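Local structure of PrimPol AEP domain (PP-N190) (Cyanophage S-2L, 6ZP9) at residues H22-R27 / Y126-H130; L109-S113 / G183-D187; E140-L145 / M191-P196. The protein probably makes primers and copies DNA as the archaeo-eukaryotic primase (AEP) domain of a primase-polymerase from a phage that uses 2-aminoadenine instead of adenine in its DNA. One frame throughout, in Å; residues are numbered along the deposited sequence.

Overall arrangement
All three contacts gather around the antiparallel sheet formed by strands 85-90, 123-129, 114-117 and 177-179. Contact 1 sets the end of helix 16-25 on one face of strand 123-129. Contact 3 joins helices 135-149 and 188-194, which pack on Trp127 and Phe129 from the other face. Contact 2 ties two loops beside this strand. The centres of contacts 1 and 2 lie about 10 Å apart, those of 2 and 3 about 13 Å, and those of 1 and 3 about 17 Å. Along the chain contact 2 crosses both others, while contact 1 closes before contact 3 opens. The N-terminal helix and the two later helices thus sandwich one sheet from opposite faces.

Contact 1. Residues H22-R27 / Y126-H130; sequences HLSLLR and YWVFH
This is a buried helix-on-sheet contact. The end of helix 16-25 lies on strand 123-129. Residues 22-25 are helical, with Leu26 N bonded to His22 O at 3.2 Å. Arg27 has positive phi (53/35), and two bonds run back into the last turn, one being Arg27 N to Ser24 O at 2.9 Å: a Schellman motif. Residues 126-129 are extended. The closest CA atoms are those of Leu26 and Val128, at 6.5 Å. The CA-to-CB bonds of Tyr126 and Val128 point toward the helix, and that of Trp127 points away.

His22 (chi1 t) sets its ring edge toward the face of Tyr126 (chi1 m). This is an offset edge-to-face pair, with centroids 5.6 Å apart and planes at 86°. His22 NE2 also gives a weak hydrogen bond to Tyr126 OH at 3.3 Å, while His22 ND1 is hydrogen-bonded to Ala165 N. Leu26 (m, t) fills the middle. Its CD2 is 3.7 Å from Tyr126 CD2 and 4.3 Å from Val128 CG2. Leu25 O is 3.4 Å from Val128 CG2.

Arg27 (chi1 m, chi2 t, chi3 p) runs along the strand end. Its CD lies 4.2 Å from Val128 CG1 and 3.7 Å from Phe129 O. A water links Arg27 NH2 (3.1 Å) to His130 O (3.2 Å), where the chain turns a corner. The side chain of His130 instead bonds to Asp187. Leu25, Leu26 and Val128 also touch Phe114 on the adjoining strand. A Schellman-terminated helix laid on one face of an antiparallel sheet is the alpha/beta layering seen here in an AEP domain.

Contact 2. Residues L109-S113 / G183-D187; sequences LPRPS and GELYD. With CA (calcium ion), chain C.
Two hydrogen bonds join these loops. Tyr186 OH donates to Arg111 O at 2.5 Å. Ser113 OG donates to Glu184 O at 2.9 Å and takes a bond from Val128 N. A water adds a third link, giving one hydrogen to Ser113 O and accepting one from Gly183 N, both at 2.7 Å.

Neither segment is regular helix or strand. Their end-to-end directions differ by 132°, and the closest CA atoms, those of Ser113 and Glu184, are 5.5 Å apart. Pro110 to Pro112 run in a polyproline II conformation; Ser113 turns to -60/-41. Gly183 has positive phi (81/-4), where a CB would jam against the preceding carbonyl.

Tyr186 (chi1 m, chi2 -85°) points across to the other loop. Its CE1 packs 3.7 Å from Pro110 CB, and its CE2 is 3.8 Å from Ser113 OG. Trp127 meets the Tyr186 ring edge-to-face, and Tyr186 backbone atoms pair with Val128 and His130.

Leu185 O, facing outward, binds a calcium ion at 2.3 Å. Four waters, at 2.4 to 2.6 Å, also bind the calcium, and one donates to Glu184 OE1 at 2.9 Å. Asp187 then takes the N-cap position of helix 188-194, with OD2 bonded to Gln190 N. These are two surface loops joined at the end of inner strands 123-129 and 114-117, with a capped helix and a largely hydrated calcium site.

Contact 3. Residues E140-L145 / M191-P196; sequences ELQARL and MLQVLP
Arg144 dominates this contact between helix 135-149 and the C-terminal helix 188-194. Its CA-to-CB bond points toward the other segment, and its chain is extended (chi1 m, chi2 t, chi3 t, chi4 -164°). NH1 donates to Leu195 O at 3.0 Å. One helical turn earlier, Glu140 (chi1 t, chi2 p) holds the same guanidinium in a salt bridge: Arg144 NE to Glu140 OE2 is 2.7 Å, and Arg144 NH2 to Glu140 OE2 is 3.1 Å. The aliphatic part packs too. Arg144 CB is 3.8 Å from Leu195 CB, and Arg144 CD is 3.3 Å from Pro196 C. Leu192 CD1 lies over one face of the guanidinium, 3.5 Å from Arg144 CZ.

Residues 140-145 are helical throughout. Residues 191-194 are the last helical turn, and Leu195 (-94/123) is the first to leave it. CA atoms pair Leu141 with Leu192 at 6.3 Å and Arg144 with Leu195 at 5.8 Å.

The apolar contacts lie mostly toward the sheet. Leu141 (m, t) brings CD2 to 3.9 Å from Met191 CG and 3.8 Å from Leu192 CD1. Leu192 is t, p. Leu195 (m, t) sends CD1 to 3.6 Å from Leu141 O and 4.1 Å from Leu145 CB. Met191 (t, p, p) turns its end away, onto the sheet at Trp127 and Phe129. Leu145 (t, p) also meets Trp127.

A water donates to Arg144 O at 2.9 Å and to Pro196 O at 2.6 Å. This is a helix-helix contact typical of a layer packed on a sheet: Leu141, Leu145 and Leu195 are buried, Leu192 is exposed, and Arg144, held by Glu140, bonds the backbone where the C-terminal helix ends.

Contact 1. Residues H22-R27 / Y126-H130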
ATOM      1  N   HIS A  22      -6.929   5.770   4.560  1.00 12.20           N
ATOM      2  CA  HIS A  22      -5.723   5.007   4.239  1.00 11.84           C
ATOM      3  C   HIS A  22      -4.576   5.388   5.166  1.00 14.41           C
ATOM      4  O   HIS A  22      -3.914   4.517   5.746  1.00 12.27           O
ATOM      5  CB  HIS A  22      -5.341   5.251   2.773  1.00 11.43           C
ATOM      6  CG  HIS A  22      -4.471   4.187   2.177  1.00 12.99           C
ATOM      7  ND1 HIS A  22      -4.275   4.067   0.815  1.00 13.71           N
ATOM      8  CD2 HIS A  22      -3.738   3.199   2.751  1.00 15.84           C
ATOM      9  CE1 HIS A  22      -3.460   3.051   0.575  1.00 13.10           C
ATOM     10  NE2 HIS A  22      -3.124   2.505   1.732  1.00 15.26           N
ATOM     11  N   LEU A  23      -4.338   6.694   5.326  1.00 13.37           N
ATOM     12  CA  LEU A  23      -3.279   7.167   6.218  1.00 13.07           C
ATOM     13  C   LEU A  23      -3.555   6.778   7.666  1.00 12.31           C
ATOM     14  O   LEU A  23      -2.639   6.378   8.396  1.00 13.30           O
ATOM     15  CB  LEU A  23      -3.135   8.690   6.104  1.00 13.96           C
ATOM     16  CG  LEU A  23      -2.113   9.249   5.107  1.00 25.02           C
ATOM     17  CD1 LEU A  23      -2.291   8.617   3.760  1.00 23.28           C
ATOM     18  CD2 LEU A  23      -2.270  10.750   4.987  1.00 19.79           C
ATOM     19  N   SER A  24      -4.814   6.907   8.096  1.00 12.90           N
ATOM     20  CA  SER A  24      -5.187   6.600   9.468  1.00 12.39           C
ATOM     21  C   SER A  24      -4.960   5.126   9.789  1.00 12.33           C
ATOM     22  O   SER A  24      -4.375   4.779  10.822  1.00 12.96           O
ATOM     23  CB  SER A  24      -6.654   6.974   9.681  1.00 18.81           C
ATOM     24  OG  SER A  24      -6.952   7.009  11.061  1.00 26.67           O
ATOM     25  N   LEU A  25      -5.429   4.240   8.919  1.00 12.01           N
ATOM     26  CA  LEU A  25      -5.239   2.820   9.174  1.00 12.53           C
ATOM     27  C   LEU A  25      -3.759   2.448   9.186  1.00 12.19           C
ATOM     28  O   LEU A  25      -3.358   1.519   9.894  1.00 14.80           O
ATOM     29  CB  LEU A  25      -6.005   2.008   8.137  1.00 14.11           C
ATOM     30  CG  LEU A  25      -7.531   2.177   8.178  1.00 14.33           C
ATOM     31  CD1 LEU A  25      -8.165   1.427   7.002  1.00 17.54           C
ATOM     32  CD2 LEU A  25      -8.114   1.690   9.498  1.00 18.64           C
ATOM     33  N   LEU A  26      -2.933   3.172   8.444  1.00 11.51           N
ATOM     34  CA  LEU A  26      -1.495   2.940   8.462  1.00 13.08           C
ATOM     35  C   LEU A  26      -0.790   3.669   9.598  1.00 10.92           C
ATOM     36  O   LEU A  26       0.445   3.613   9.667  1.00 13.69           O
ATOM     37  CB  LEU A  26      -0.878   3.355   7.124  1.00 12.77           C
ATOM     38  CG  LEU A  26      -1.231   2.439   5.949  1.00 13.73           C
ATOM     39  CD1 LEU A  26      -0.642   3.030   4.671  1.00 15.34           C
ATOM     40  CD2 LEU A  26      -0.728   1.010   6.188  1.00 14.41           C
ATOM     41  N   ARG A  27      -1.544   4.332  10.480  1.00 12.83           N
ATOM     42  CA  ARG A  27      -0.995   5.100  11.606  1.00 14.49           C
ATOM     43  C   ARG A  27       0.049   6.116  11.141  1.00 13.10           C
ATOM     44  O   ARG A  27       1.020   6.411  11.845  1.00 15.00           O
ATOM     45  CB  ARG A  27      -0.439   4.164  12.682  1.00 13.85           C
ATOM     46  CG  ARG A  27      -1.538   3.266  13.268  1.00 14.69           C
ATOM     47  CD  ARG A  27      -1.015   2.202  14.243  1.00 16.19           C
ATOM     48  NE  ARG A  27      -0.352   2.796  15.398  1.00 16.13           N
ATOM     49  CZ  ARG A  27      -0.982   3.172  16.505  1.00 16.57           C
ATOM     50  NH1 ARG A  27      -2.295   3.010  16.605  1.00 17.32           N
ATOM     51  NH2 ARG A  27      -0.303   3.702  17.513  1.00 19.61           N
ATOM     52  N   TYR A 126      -3.089  -5.600   3.829  1.00 11.99           N
ATOM     53  CA  TYR A 126      -2.243  -4.937   4.812  1.00 11.71           C
ATOM     54  C   TYR A 126      -2.393  -5.558   6.199  1.00 14.02           C
ATOM     55  O   TYR A 126      -3.506  -5.846   6.649  1.00 15.55           O
ATOM     56  CB  TYR A 126      -2.587  -3.466   4.927  1.00 11.92           C
ATOM     57  CG  TYR A 126      -2.220  -2.585   3.763  1.00 11.49           C
ATOM     58  CD1 TYR A 126      -3.048  -2.492   2.649  1.00 11.81           C
ATOM     59  CD2 TYR A 126      -1.080  -1.796   3.808  1.00 12.64           C
ATOM     60  CE1 TYR A 126      -2.742  -1.647   1.609  1.00 14.24           C
ATOM     61  CE2 TYR A 126      -0.760  -0.958   2.773  1.00 11.82           C
ATOM     62  CZ  TYR A 126      -1.594  -0.879   1.682  1.00 13.44           C
ATOM     63  OH  TYR A 126      -1.278  -0.025   0.652  1.00 17.02           O
ATOM     64  N   TRP A 127      -1.271  -5.714   6.894  1.00 12.90           N
ATOM     65  CA  TRP A 127      -1.251  -6.115   8.296  1.00 14.05           C
ATOM     66  C   TRP A 127      -0.517  -5.018   9.064  1.00 11.93           C
ATOM     67  O   TRP A 127       0.690  -4.821   8.874  1.00 13.57           O
ATOM     68  CB  TRP A 127      -0.574  -7.477   8.474  1.00 15.63           C
ATOM     69  CG  TRP A 127      -1.311  -8.654   7.869  1.00 12.92           C
ATOM     70  CD1 TRP A 127      -2.107  -9.560   8.527  1.00 15.25           C
ATOM     71  CD2 TRP A 127      -1.285  -9.070   6.499  1.00 13.91           C
ATOM     72  NE1 TRP A 127      -2.586 -10.502   7.643  1.00 14.56           N
ATOM     73  CE2 TRP A 127      -2.093 -10.229   6.396  1.00 14.50           C
ATOM     74  CE3 TRP A 127      -0.665  -8.575   5.346  1.00 13.03           C
ATOM     75  CZ2 TRP A 127      -2.302 -10.893   5.185  1.00 15.51           C
ATOM     76  CZ3 TRP A 127      -0.876  -9.243   4.137  1.00 14.17           C
ATOM     77  CH2 TRP A 127      -1.685 -10.389   4.071  1.00 13.67           C
ATOM     78  N   VAL A 128      -1.245  -4.292   9.920  1.00 12.00           N
ATOM     79  CA  VAL A 128      -0.718  -3.107  10.593  1.00 12.86           C
ATOM     80  C   VAL A 128      -0.253  -3.485  11.991  1.00 14.87           C
ATOM     81  O   VAL A 128      -0.949  -4.212  12.711  1.00 15.06           O
ATOM     82  CB  VAL A 128      -1.783  -1.997  10.653  1.00 14.09           C
ATOM     83  CG1 VAL A 128      -1.214  -0.762  11.337  1.00 13.92           C
ATOM     84  CG2 VAL A 128      -2.266  -1.671   9.245  1.00 13.94           C
ATOM     85  N   PHE A 129       0.920  -2.989  12.381  1.00 12.67           N
ATOM     86  CA  PHE A 129       1.478  -3.277  13.695  1.00 12.51           C
ATOM     87  C   PHE A 129       1.105  -2.189  14.702  1.00 14.73           C
ATOM     88  O   PHE A 129       0.748  -1.065  14.337  1.00 16.47           O
ATOM     89  CB  PHE A 129       2.997  -3.418  13.611  1.00 15.54           C
ATOM     90  CG  PHE A 129       3.444  -4.511  12.699  1.00 14.76           C
ATOM     91  CD1 PHE A 129       3.327  -5.840  13.083  1.00 17.40           C
ATOM     92  CD2 PHE A 129       3.977  -4.216  11.451  1.00 18.57           C
ATOM     93  CE1 PHE A 129       3.733  -6.859  12.236  1.00 19.06           C
ATOM     94  CE2 PHE A 129       4.385  -5.225  10.602  1.00 16.35           C
ATOM     95  CZ  PHE A 129       4.261  -6.549  10.994  1.00 18.32           C
ATOM     96  N   HIS A 130       1.198  -2.540  15.991  1.00 15.85           N
ATOM     97  CA  HIS A 130       0.879  -1.579  17.042  1.00 15.32           C
ATOM     98  C   HIS A 130       1.932  -0.478  17.169  1.00 21.19           C
ATOM     99  O   HIS A 130       1.616   0.615  17.657  1.00 20.40           O
ATOM    100  CB  HIS A 130       0.676  -2.308  18.383  1.00 18.52           C
ATOM    101  CG  HIS A 130       1.862  -3.100  18.849  1.00 21.88           C
ATOM    102  ND1 HIS A 130       3.052  -2.512  19.229  1.00 27.90           N
ATOM    103  CD2 HIS A 130       2.031  -4.434  19.031  1.00 28.80           C
ATOM    104  CE1 HIS A 130       3.908  -3.448  19.605  1.00 29.92           C
ATOM    105  NE2 HIS A 130       3.313  -4.622  19.500  1.00 29.21           N
TER
HETATM  106  O   HOH W   1       2.787   3.569  17.458  1.00 30.90           O

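Contact 2. Residues L109-S113 / G183-D187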
ATOM      1  N   LEU A 109      -2.166 -17.308   6.695  1.00 26.38           N
ATOM      2  CA  LEU A 109      -1.954 -15.960   7.189  1.00 21.93           C
ATOM      3  C   LEU A 109      -3.070 -15.566   8.153  1.00 19.32           C
ATOM      4  O   LEU A 109      -4.186 -16.089   8.067  1.00 21.10           O
ATOM      5  CB  LEU A 109      -1.925 -14.979   6.029  1.00 18.74           C
ATOM      6  CG  LEU A 109      -0.702 -15.093   5.137  1.00 21.76           C
ATOM      7  CD1 LEU A 109      -0.907 -14.309   3.857  1.00 23.09           C
ATOM      8  CD2 LEU A 109       0.502 -14.600   5.902  1.00 25.19           C
ATOM      9  N   PRO A 110      -2.799 -14.652   9.078  1.00 20.62           N
ATOM     10  CA  PRO A 110      -3.881 -14.070   9.877  1.00 19.86           C
ATOM     11  C   PRO A 110      -4.672 -13.082   9.028  1.00 17.56           C
ATOM     12  O   PRO A 110      -4.237 -12.655   7.958  1.00 18.69           O
ATOM     13  CB  PRO A 110      -3.141 -13.372  11.022  1.00 21.91           C
ATOM     14  CG  PRO A 110      -1.832 -13.008  10.438  1.00 20.04           C
ATOM     15  CD  PRO A 110      -1.485 -14.088   9.437  1.00 21.97           C
ATOM     16  N   ARG A 111      -5.853 -12.732   9.520  1.00 16.99           N
ATOM     17  CA  ARG A 111      -6.734 -11.848   8.770  1.00 17.94           C
ATOM     18  C   ARG A 111      -6.077 -10.482   8.589  1.00 15.81           C
ATOM     19  O   ARG A 111      -5.539  -9.928   9.557  1.00 16.64           O
ATOM     20  CB  ARG A 111      -8.074 -11.695   9.488  1.00 20.30           C
ATOM     21  CG  ARG A 111      -9.055 -10.804   8.759  1.00 18.31           C
ATOM     22  CD  ARG A 111     -10.383 -10.746   9.490  1.00 17.49           C
ATOM     23  NE  ARG A 111     -10.951 -12.082   9.668  1.00 22.04           N
ATOM     24  CZ  ARG A 111     -11.688 -12.716   8.757  1.00 23.64           C
ATOM     25  NH1 ARG A 111     -11.955 -12.152   7.578  1.00 22.21           N
ATOM     26  NH2 ARG A 111     -12.151 -13.932   9.022  1.00 22.17           N
ATOM     27  N   PRO A 112      -6.078  -9.917   7.384  1.00 14.16           N
ATOM     28  CA  PRO A 112      -5.471  -8.594   7.198  1.00 13.41           C
ATOM     29  C   PRO A 112      -6.156  -7.541   8.066  1.00 13.56           C
ATOM     30  O   PRO A 112      -7.350  -7.629   8.368  1.00 15.77           O
ATOM     31  CB  PRO A 112      -5.684  -8.316   5.703  1.00 14.37           C
ATOM     32  CG  PRO A 112      -5.809  -9.686   5.083  1.00 13.97           C
ATOM     33  CD  PRO A 112      -6.537 -10.505   6.111  1.00 14.99           C
ATOM     34  N   SER A 113      -5.374  -6.546   8.495  1.00 12.43           N
ATOM     35  CA  SER A 113      -5.966  -5.402   9.181  1.00 15.08           C
ATOM     36  C   SER A 113      -6.977  -4.695   8.289  1.00 13.63           C
ATOM     37  O   SER A 113      -8.029  -4.248   8.762  1.00 15.27           O
ATOM     38  CB  SER A 113      -4.876  -4.425   9.615  1.00 15.35           C
ATOM     39  OG  SER A 113      -3.976  -5.037  10.523  1.00 13.51           O
ATOM     40  N   GLY A 183      -9.691  -3.029  12.342  1.00 15.36           N
ATOM     41  CA  GLY A 183      -9.152  -2.331  13.477  1.00 15.91           C
ATOM     42  C   GLY A 183      -8.051  -3.064  14.210  1.00 19.07           C
ATOM     43  O   GLY A 183      -7.471  -2.490  15.144  1.00 21.74           O
ATOM     44  N   GLU A 184      -7.733  -4.299  13.823  1.00 18.31           N
ATOM     45  CA  GLU A 184      -6.776  -5.090  14.588  1.00 19.12           C
ATOM     46  C   GLU A 184      -5.342  -4.663  14.299  1.00 18.68           C
ATOM     47  O   GLU A 184      -4.995  -4.299  13.170  1.00 15.37           O
ATOM     48  CB  GLU A 184      -6.951  -6.579  14.297  1.00 22.06           C
ATOM     49  CG  GLU A 184      -8.334  -7.118  14.714  1.00 29.48           C
ATOM     50  CD  GLU A 184      -8.577  -7.154  16.232  1.00 35.46           C
ATOM     51  OE1 GLU A 184      -7.617  -7.086  17.032  1.00 29.79           O
ATOM     52  OE2 GLU A 184      -9.755  -7.262  16.626  1.00 34.69           O
ATOM     53  N   LEU A 185      -4.516  -4.707  15.341  1.00 16.00           N
ATOM     54  CA  LEU A 185      -3.102  -4.364  15.269  1.00 16.03           C
ATOM     55  C   LEU A 185      -2.291  -5.589  15.663  1.00 16.54           C
ATOM     56  O   LEU A 185      -2.634  -6.275  16.631  1.00 18.35           O
ATOM     57  CB  LEU A 185      -2.775  -3.189  16.186  1.00 16.76           C
ATOM     58  CG  LEU A 185      -3.478  -1.866  15.841  1.00 17.87           C
ATOM     59  CD1 LEU A 185      -3.128  -0.759  16.819  1.00 18.87           C
ATOM     60  CD2 LEU A 185      -3.148  -1.460  14.423  1.00 16.48           C
ATOM     61  N   TYR A 186      -1.229  -5.868  14.912  1.00 13.45           N
ATOM     62  CA  TYR A 186      -0.414  -7.057  15.116  1.00 14.22           C
ATOM     63  C   TYR A 186       0.871  -6.703  15.848  1.00 17.71           C
ATOM     64  O   TYR A 186       1.276  -5.541  15.931  1.00 18.56           O
ATOM     65  CB  TYR A 186      -0.092  -7.745  13.778  1.00 18.95           C
ATOM     66  CG  TYR A 186      -1.284  -8.480  13.234  1.00 16.58           C
ATOM     67  CD1 TYR A 186      -1.562  -9.775  13.635  1.00 17.29           C
ATOM     68  CD2 TYR A 186      -2.172  -7.854  12.369  1.00 19.00           C
ATOM     69  CE1 TYR A 186      -2.673 -10.442  13.174  1.00 18.21           C
ATOM     70  CE2 TYR A 186      -3.296  -8.514  11.898  1.00 15.33           C
ATOM     71  CZ  TYR A 186      -3.544  -9.808  12.309  1.00 17.65           C
ATOM     72  OH  TYR A 186      -4.657 -10.478  11.846  1.00 19.69           O
ATOM     73  N   ASP A 187       1.503  -7.729  16.387  1.00 19.82           N
ATOM     74  CA  ASP A 187       2.785  -7.579  17.028  1.00 20.00           C
ATOM     75  C   ASP A 187       3.854  -8.195  16.149  1.00 21.61           C
ATOM     76  O   ASP A 187       3.689  -9.335  15.697  1.00 20.76           O
ATOM     77  CB  ASP A 187       2.784  -8.249  18.399  1.00 22.34           C
ATOM     78  CG  ASP A 187       4.150  -8.256  19.037  1.00 31.04           C
ATOM     79  OD1 ASP A 187       4.538  -7.210  19.599  1.00 31.58           O
ATOM     80  OD2 ASP A 187       4.836  -9.300  18.960  1.00 32.85           O
TER
HETATM   81 CA    CA C 201      -3.836  -7.249  18.388  1.00 21.53          CA
HETATM   82  O   HOH W   2      -8.335  -1.960  10.210  1.00 16.87           O
HETATM   83  O   HOH W   3      -5.168  -8.661  16.621  1.00 29.89           O
HETATM   84  O   HOH W   4      -1.920  -7.679  19.755  1.00 31.42           O
HETATM   85  O   HOH W   5      -5.138  -8.424  20.064  1.00 28.15           O
HETATM   86  O   HOH W   6      -3.121  -9.449  17.316  1.00 26.50           O

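Contact 3. Residues E140-L145 / M191-P196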
ATOM      1  N   GLU A 140      12.652  -8.491   6.879  1.00 17.69           N
ATOM      2  CA  GLU A 140      12.536  -9.936   7.045  1.00 20.14           C
ATOM      3  C   GLU A 140      11.078 -10.379   7.081  1.00 18.48           C
ATOM      4  O   GLU A 140      10.715 -11.367   6.436  1.00 20.76           O
ATOM      5  CB  GLU A 140      13.264 -10.378   8.313  1.00 22.19           C
ATOM      6  CG  GLU A 140      13.123 -11.873   8.618  1.00 23.49           C
ATOM      7  CD  GLU A 140      13.904 -12.764   7.654  1.00 30.72           C
ATOM      8  OE1 GLU A 140      14.641 -12.225   6.793  1.00 31.25           O
ATOM      9  OE2 GLU A 140      13.787 -14.008   7.765  1.00 36.55           O
ATOM     10  N   LEU A 141      10.231  -9.652   7.817  1.00 17.07           N
ATOM     11  CA  LEU A 141       8.806  -9.976   7.857  1.00 16.57           C
ATOM     12  C   LEU A 141       8.181  -9.892   6.473  1.00 21.86           C
ATOM     13  O   LEU A 141       7.381 -10.756   6.089  1.00 20.13           O
ATOM     14  CB  LEU A 141       8.076  -9.031   8.809  1.00 19.24           C
ATOM     15  CG  LEU A 141       8.297  -9.222  10.308  1.00 19.13           C
ATOM     16  CD1 LEU A 141       7.752  -8.036  11.098  1.00 20.52           C
ATOM     17  CD2 LEU A 141       7.677 -10.525  10.789  1.00 25.54           C
ATOM     18  N   GLN A 142       8.517  -8.842   5.717  1.00 15.83           N
ATOM     19  CA  GLN A 142       7.914  -8.653   4.402  1.00 15.47           C
ATOM     20  C   GLN A 142       8.351  -9.752   3.445  1.00 17.64           C
ATOM     21  O   GLN A 142       7.541 -10.256   2.654  1.00 19.69           O
ATOM     22  CB  GLN A 142       8.283  -7.266   3.858  1.00 15.13           C
ATOM     23  CG  GLN A 142       7.680  -6.903   2.500  1.00 14.80           C
ATOM     24  CD  GLN A 142       6.299  -6.273   2.609  1.00 16.53           C
ATOM     25  OE1 GLN A 142       5.578  -6.487   3.574  1.00 15.42           O
ATOM     26  NE2 GLN A 142       5.935  -5.480   1.610  1.00 15.64           N
ATOM     27  N   ALA A 143       9.619 -10.155   3.521  1.00 16.67           N
ATOM     28  CA  ALA A 143      10.106 -11.233   2.670  1.00 18.26           C
ATOM     29  C   ALA A 143       9.420 -12.548   3.009  1.00 20.33           C
ATOM     30  O   ALA A 143       9.043 -13.311   2.109  1.00 18.50           O
ATOM     31  CB  ALA A 143      11.623 -11.365   2.806  1.00 17.99           C
ATOM     32  N   ARG A 144       9.241 -12.826   4.299  1.00 17.72           N
ATOM     33  CA  ARG A 144       8.559 -14.050   4.694  1.00 23.55           C
ATOM     34  C   ARG A 144       7.101 -14.038   4.262  1.00 20.22           C
ATOM     35  O   ARG A 144       6.555 -15.080   3.865  1.00 23.38           O
ATOM     36  CB  ARG A 144       8.665 -14.243   6.201  1.00 21.05           C
ATOM     37  CG  ARG A 144      10.081 -14.495   6.661  1.00 24.26           C
ATOM     38  CD  ARG A 144      10.073 -14.946   8.102  1.00 28.84           C
ATOM     39  NE  ARG A 144      11.414 -15.045   8.661  1.00 28.47           N
ATOM     40  CZ  ARG A 144      11.703 -15.698   9.784  1.00 30.21           C
ATOM     41  NH1 ARG A 144      10.734 -16.315  10.456  1.00 28.85           N
ATOM     42  NH2 ARG A 144      12.957 -15.731  10.235  1.00 31.26           N
ATOM     43  N   LEU A 145       6.448 -12.875   4.351  1.00 16.72           N
ATOM     44  CA  LEU A 145       5.064 -12.768   3.899  1.00 16.23           C
ATOM     45  C   LEU A 145       4.959 -13.074   2.409  1.00 18.28           C
ATOM     46  O   LEU A 145       4.081 -13.832   1.973  1.00 18.56           O
ATOM     47  CB  LEU A 145       4.532 -11.369   4.208  1.00 16.81           C
ATOM     48  CG  LEU A 145       3.167 -11.018   3.600  1.00 16.83           C
ATOM     49  CD1 LEU A 145       2.055 -11.798   4.288  1.00 19.93           C
ATOM     50  CD2 LEU A 145       2.901  -9.510   3.667  1.00 15.44           C
ATOM     51  N   MET A 191       4.205 -12.013  14.699  1.00 21.24           N
ATOM     52  CA  MET A 191       4.141 -12.211  13.256  1.00 23.16           C
ATOM     53  C   MET A 191       5.347 -12.999  12.761  1.00 22.56           C
ATOM     54  O   MET A 191       5.231 -13.824  11.844  1.00 25.42           O
ATOM     55  CB  MET A 191       4.042 -10.852  12.550  1.00 22.06           C
ATOM     56  CG  MET A 191       3.807 -10.946  11.060  1.00 21.67           C
ATOM     57  SD  MET A 191       2.166 -11.601  10.678  1.00 23.89           S
ATOM     58  CE  MET A 191       1.194 -10.101  10.834  1.00 18.99           C
ATOM     59  N   LEU A 192       6.513 -12.774  13.370  1.00 23.51           N
ATOM     60  CA  LEU A 192       7.704 -13.516  12.976  1.00 26.35           C
ATOM     61  C   LEU A 192       7.544 -15.011  13.236  1.00 29.60           C
ATOM     62  O   LEU A 192       8.113 -15.828  12.507  1.00 33.91           O
ATOM     63  CB  LEU A 192       8.921 -12.964  13.713  1.00 27.24           C
ATOM     64  CG  LEU A 192      10.299 -13.353  13.179  1.00 30.62           C
ATOM     65  CD1 LEU A 192      10.429 -13.012  11.693  1.00 34.39           C
ATOM     66  CD2 LEU A 192      11.372 -12.653  13.983  1.00 32.42           C
ATOM     67  N   GLN A 193       6.762 -15.392  14.249  1.00 27.55           N
ATOM     68  CA  GLN A 193       6.560 -16.806  14.549  1.00 30.71           C
ATOM     69  C   GLN A 193       5.605 -17.478  13.572  1.00 31.36           C
ATOM     70  O   GLN A 193       5.803 -18.644  13.224  1.00 33.86           O
ATOM     71  CB  GLN A 193       6.026 -16.970  15.963  1.00 34.74           C
ATOM     72  CG  GLN A 193       6.945 -16.442  17.031  1.00 37.27           C
ATOM     73  CD  GLN A 193       6.554 -16.958  18.378  1.00 42.63           C
ATOM     74  OE1 GLN A 193       6.996 -18.034  18.789  1.00 44.33           O
ATOM     75  NE2 GLN A 193       5.688 -16.220  19.068  1.00 40.94           N
ATOM     76  N   VAL A 194       4.560 -16.774  13.128  1.00 29.05           N
ATOM     77  CA  VAL A 194       3.589 -17.376  12.218  1.00 32.89           C
ATOM     78  C   VAL A 194       4.067 -17.380  10.768  1.00 33.75           C
ATOM     79  O   VAL A 194       3.610 -18.212   9.980  1.00 34.14           O
ATOM     80  CB  VAL A 194       2.229 -16.668  12.354  1.00 38.12           C
ATOM     81  CG1 VAL A 194       1.918 -16.436  13.811  1.00 38.26           C
ATOM     82  CG2 VAL A 194       2.222 -15.354  11.604  1.00 40.59           C
ATOM     83  N   LEU A 195       4.973 -16.479  10.391  1.00 27.76           N
ATOM     84  CA  LEU A 195       5.602 -16.438   9.081  1.00 29.65           C
ATOM     85  C   LEU A 195       6.919 -17.187   9.131  1.00 38.43           C
ATOM     86  O   LEU A 195       7.782 -16.873   9.959  1.00 39.46           O
ATOM     87  CB  LEU A 195       5.853 -14.994   8.642  1.00 29.75           C
ATOM     88  CG  LEU A 195       4.621 -14.106   8.474  1.00 27.98           C
ATOM     89  CD1 LEU A 195       5.011 -12.681   8.072  1.00 25.91           C
ATOM     90  CD2 LEU A 195       3.690 -14.731   7.464  1.00 27.18           C
ATOM     91  N   PRO A 196       7.101 -18.193   8.283  1.00 38.48           N
ATOM     92  CA  PRO A 196       8.355 -18.953   8.118  1.00 40.71           C
ATOM     93  C   PRO A 196       9.451 -18.157   7.433  1.00 45.16           C
ATOM     94  O   PRO A 196       9.499 -18.067   6.205  1.00 44.44           O
ATOM     95  CB  PRO A 196       7.943 -20.128   7.248  1.00 37.58           C
ATOM     96  CG  PRO A 196       6.470 -20.257   7.478  1.00 35.11           C
ATOM     97  CD  PRO A 196       5.978 -18.851   7.597  1.00 32.02           C
TER
HETATM   98  O   HOH W   7       7.559 -17.722   4.581  1.00 29.68           O